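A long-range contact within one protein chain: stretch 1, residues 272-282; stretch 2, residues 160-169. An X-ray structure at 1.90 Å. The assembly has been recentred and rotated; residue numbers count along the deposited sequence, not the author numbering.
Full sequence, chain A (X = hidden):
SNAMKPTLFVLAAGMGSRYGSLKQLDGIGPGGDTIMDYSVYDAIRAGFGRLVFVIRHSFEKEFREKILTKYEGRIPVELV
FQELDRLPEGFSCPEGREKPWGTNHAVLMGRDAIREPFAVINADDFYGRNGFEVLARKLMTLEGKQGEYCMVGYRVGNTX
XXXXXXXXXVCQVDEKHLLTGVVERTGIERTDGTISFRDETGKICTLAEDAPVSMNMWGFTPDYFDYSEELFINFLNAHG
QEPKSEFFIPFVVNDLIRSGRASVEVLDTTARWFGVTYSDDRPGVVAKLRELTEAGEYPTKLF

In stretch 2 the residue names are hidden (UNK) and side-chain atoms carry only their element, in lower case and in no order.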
# COMPACT_ATOMS: atom_id res chain seq x y z
N ARG A 272 -2.66 15.08 -0.73
CA ARG A 272 -3.34 14.60 -1.93
C ARG A 272 -2.50 13.54 -2.65
O ARG A 272 -1.32 13.75 -2.92
CB ARG A 272 -3.60 15.78 -2.86
CG ARG A 272 -4.56 16.81 -2.27
CD ARG A 272 -5.98 16.41 -2.57
NE ARG A 272 -6.20 16.46 -4.01
CZ ARG A 272 -6.74 17.49 -4.66
NH1 ARG A 272 -6.88 17.43 -5.98
NH2 ARG A 272 -7.15 18.56 -4.00
N TRP A 273 -3.14 12.41 -2.97
CA TRP A 273 -2.52 11.31 -3.68
C TRP A 273 -2.33 11.66 -5.15
O TRP A 273 -3.15 12.36 -5.75
CB TRP A 273 -3.41 10.06 -3.58
CG TRP A 273 -3.04 8.96 -4.56
CD1 TRP A 273 -2.20 7.91 -4.34
CD2 TRP A 273 -3.51 8.82 -5.91
NE1 TRP A 273 -2.11 7.13 -5.47
CE2 TRP A 273 -2.90 7.66 -6.45
CE3 TRP A 273 -4.38 9.56 -6.72
CZ2 TRP A 273 -3.14 7.23 -7.75
CZ3 TRP A 273 -4.61 9.13 -8.02
CH2 TRP A 273 -3.99 7.98 -8.52
N PHE A 274 -1.24 11.18 -5.73
CA PHE A 274 -1.24 10.99 -7.18
C PHE A 274 -0.42 9.80 -7.63
O PHE A 274 0.38 9.25 -6.88
CB PHE A 274 -0.89 12.26 -7.95
CG PHE A 274 0.28 12.99 -7.42
CD1 PHE A 274 1.57 12.66 -7.85
CD2 PHE A 274 0.11 14.04 -6.54
CE1 PHE A 274 2.68 13.36 -7.37
CE2 PHE A 274 1.21 14.75 -6.06
CZ PHE A 274 2.49 14.41 -6.48
N GLY A 275 -0.64 9.39 -8.86
CA GLY A 275 -0.07 8.17 -9.36
C GLY A 275 -0.44 8.01 -10.81
O GLY A 275 -1.33 8.70 -11.32
N VAL A 276 0.26 7.11 -11.48
CA VAL A 276 0.06 6.91 -12.91
C VAL A 276 -0.79 5.67 -13.09
O VAL A 276 -0.29 4.55 -12.98
CB VAL A 276 1.40 6.74 -13.63
CG1 VAL A 276 1.19 6.47 -15.14
CG2 VAL A 276 2.29 7.95 -13.42
N THR A 277 -2.08 5.85 -13.34
CA THR A 277 -2.96 4.71 -13.61
C THR A 277 -2.90 4.33 -15.08
O THR A 277 -2.74 3.16 -15.43
CB THR A 277 -4.43 4.99 -13.21
OG1 THR A 277 -4.46 5.55 -11.89
CG2 THR A 277 -5.25 3.71 -13.23
N TYR A 278 -3.02 5.34 -15.94
CA TYR A 278 -2.92 5.16 -17.37
C TYR A 278 -1.74 5.99 -17.84
O TYR A 278 -1.43 7.02 -17.23
CB TYR A 278 -4.20 5.64 -18.07
CG TYR A 278 -5.43 4.85 -17.70
CD1 TYR A 278 -5.77 3.70 -18.41
CD2 TYR A 278 -6.25 5.24 -16.65
CE1 TYR A 278 -6.90 2.96 -18.09
CE2 TYR A 278 -7.39 4.51 -16.31
CZ TYR A 278 -7.70 3.38 -17.03
OH TYR A 278 -8.82 2.65 -16.71
N SER A 279 -1.09 5.57 -18.92
CA SER A 279 0.11 6.26 -19.40
C SER A 279 -0.15 7.76 -19.62
O SER A 279 0.70 8.59 -19.31
CB SER A 279 0.67 5.60 -20.68
OG SER A 279 -0.28 5.63 -21.74
N ASP A 280 -1.33 8.09 -20.12
CA ASP A 280 -1.73 9.48 -20.32
C ASP A 280 -1.76 10.31 -19.03
O ASP A 280 -1.72 11.54 -19.09
CB ASP A 280 -3.10 9.56 -21.00
CG ASP A 280 -3.01 9.48 -22.52
OD1 ASP A 280 -1.92 9.76 -23.07
OD2 ASP A 280 -4.03 9.15 -23.17
N ASP A 281 -1.84 9.64 -17.88
CA ASP A 281 -1.81 10.33 -16.58
C ASP A 281 -0.42 10.85 -16.23
O ASP A 281 -0.26 11.72 -15.37
CB ASP A 281 -2.24 9.39 -15.44
CG ASP A 281 -3.67 8.93 -15.55
OD1 ASP A 281 -4.47 9.61 -16.22
OD2 ASP A 281 -4.00 7.88 -14.95
N ARG A 282 0.61 10.30 -16.86
CA ARG A 282 1.98 10.58 -16.40
C ARG A 282 2.43 12.06 -16.45
O ARG A 282 3.01 12.57 -15.49
CB ARG A 282 2.99 9.68 -17.12
CG ARG A 282 4.39 9.77 -16.51
CD ARG A 282 5.41 8.88 -17.25
NE ARG A 282 6.74 9.10 -16.69
CZ ARG A 282 7.53 10.10 -17.06
NH1 ARG A 282 7.13 10.96 -17.99
NH2 ARG A 282 8.73 10.25 -16.50
N UNK A 160 -9.34 10.12 -9.23
CA UNK A 160 -9.84 9.55 -10.48
C UNK A 160 -8.89 9.85 -11.64
O UNK A 160 -7.97 10.65 -11.50
c UNK A 160 -12.43 8.55 -9.22
c UNK A 160 -11.23 10.10 -10.79
c UNK A 160 -12.21 10.00 -9.62
c UNK A 160 -13.52 10.68 -9.98
N UNK A 161 -9.12 9.18 -12.77
CA UNK A 161 -8.36 9.45 -13.99
C UNK A 161 -9.29 9.86 -15.13
O UNK A 161 -10.35 9.26 -15.32
o UNK A 161 -7.03 8.42 -15.73
c UNK A 161 -7.54 8.23 -14.41
N UNK A 162 -8.88 10.86 -15.90
CA UNK A 162 -9.64 11.24 -17.08
C UNK A 162 -9.51 10.23 -18.22
O UNK A 162 -10.20 10.34 -19.23
c UNK A 162 -9.40 15.13 -17.27
c UNK A 162 -9.22 12.63 -17.58
o UNK A 162 -8.72 15.98 -16.65
c UNK A 162 -9.57 13.76 -16.63
o UNK A 162 -9.95 15.35 -18.37
N UNK A 163 -8.64 9.23 -18.05
CA UNK A 163 -8.35 8.28 -19.12
C UNK A 163 -9.13 6.97 -19.04
O UNK A 163 -9.13 6.17 -19.98
c UNK A 163 -6.84 8.00 -19.18
o UNK A 163 -6.14 9.16 -19.60
N UNK A 164 -9.78 6.73 -17.91
CA UNK A 164 -10.52 5.49 -17.72
C UNK A 164 -10.86 5.25 -16.27
O UNK A 164 -10.58 6.09 -15.40
N UNK A 165 -11.45 4.09 -15.99
CA UNK A 165 -11.86 3.78 -14.63
C UNK A 165 -10.71 3.42 -13.73
O UNK A 165 -9.66 2.96 -14.19
N UNK A 166 -10.91 3.62 -12.43
CA UNK A 166 -9.92 3.21 -11.45
C UNK A 166 -10.53 2.24 -10.45
O UNK A 166 -11.75 2.16 -10.31
c UNK A 166 -9.30 4.41 -10.70
c UNK A 166 -8.59 5.32 -11.69
c UNK A 166 -10.37 5.18 -9.93
N UNK A 167 -9.68 1.50 -9.76
CA UNK A 167 -10.12 0.56 -8.75
C UNK A 167 -9.71 1.11 -7.38
O UNK A 167 -8.55 1.47 -7.17
o UNK A 167 -9.84 -1.74 -8.00
c UNK A 167 -9.50 -0.81 -9.01
N UNK A 168 -10.67 1.18 -6.46
CA UNK A 168 -10.45 1.81 -5.16
C UNK A 168 -11.09 0.99 -4.04
O UNK A 168 -12.16 0.41 -4.22
c UNK A 168 -10.47 4.16 -6.19
n UNK A 168 -8.41 5.45 -6.76
n UNK A 168 -6.92 3.80 -7.40
c UNK A 168 -7.39 5.04 -7.52
n UNK A 168 -6.82 5.88 -8.38
c UNK A 168 -9.08 4.61 -5.77
c UNK A 168 -11.05 3.22 -5.16
N UNK A 169 -10.43 0.93 -2.89
CA UNK A 169 -11.06 0.37 -1.70
C UNK A 169 -12.08 1.36 -1.16
O UNK A 169 -11.72 2.34 -0.51
O HOH W 1 -4.66 4.01 -9.57

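Position 160 carries four carbons, forked at the second, and its CA-to-CB bond points away from stretch 1. A fork one step beyond CB, with no heteroatom, is Leu160; its side chain makes no contact here.

Position 161 has one carbon and then one oxygen, and its CA-to-CB bond points toward stretch 1. The oxygen lies 2.9 Å from Asp281 OD1 and 3.4 Å from Tyr278 CD2. This is Ser161, whose OG donates a hydrogen bond to that carboxylate oxygen and also accepts one from the backbone N of position 163, at 2.9 Å. One small hydroxyl thus ties the turn to itself and to its partner.

Position 162 shows three carbons, the third carrying two oxygens, a carboxylate whose end leads away. It is Glu162, exposed and poorly ordered.

Position 163 again has one carbon and one oxygen. Its CB packs 3.7 Å from Tyr278 CB, its backbone C lies over one face of the Tyr278 ring, and its oxygen is 3.4 Å from Asp280 CB. This is Ser163; its CA is 6.5 Å from Tyr278 CA, the closer of the two registered CA pairs.

Position 164 has no side-chain atoms, so it is Gly164. An ideal CB would sit 2.4 Å from Tyr278 OH, a clash, so the bare backbone makes room for the phenol.

Position 165 is also bare: Gly165. Its carbonyl O, at the ring edge, accepts a 2.7 Å hydrogen bond from Tyr278 OH.

Position 166 has one carbon bearing two more, the beta-branched pattern of Val166, which begins the strand. Its CG1 meets Thr277 CG2 at 4.0 Å.

Position 167 has one carbon and one oxygen: Ser167, out of contact with stretch 1, its hydroxyl satisfied elsewhere in the structure.

Position 168 has three carbons, a nitrogen, then a carbon carrying two nitrogens, a guanidinium that approaches Trp273. In Arg168, CZ stands 5.0 Å from the centroid of the Trp273 six-membered ring, a cation-pi contact over the face. Water 1 accepts from Arg168 NH2 at 3.1 Å and hydrogen-bonds Thr277 OG1 at 2.8 Å, bridging a pair too far apart to bond directly.

Position 169 has no side chain: Gly169, out of reach.

At Asp281 and Ser161 the contact uses groups already held within their own stretches. Asp281 OD2 accepts from Tyr278 N at 2.9 Å, leaving OD1 to receive Ser161, while Tyr278 OH reaches the carbonyl O of Gly165, beside the bare Gly164. At the other end, cation-pi contact and a water join the strand to Trp273 and Thr277.

Stretch 2 160-169: LSESGGVSRG
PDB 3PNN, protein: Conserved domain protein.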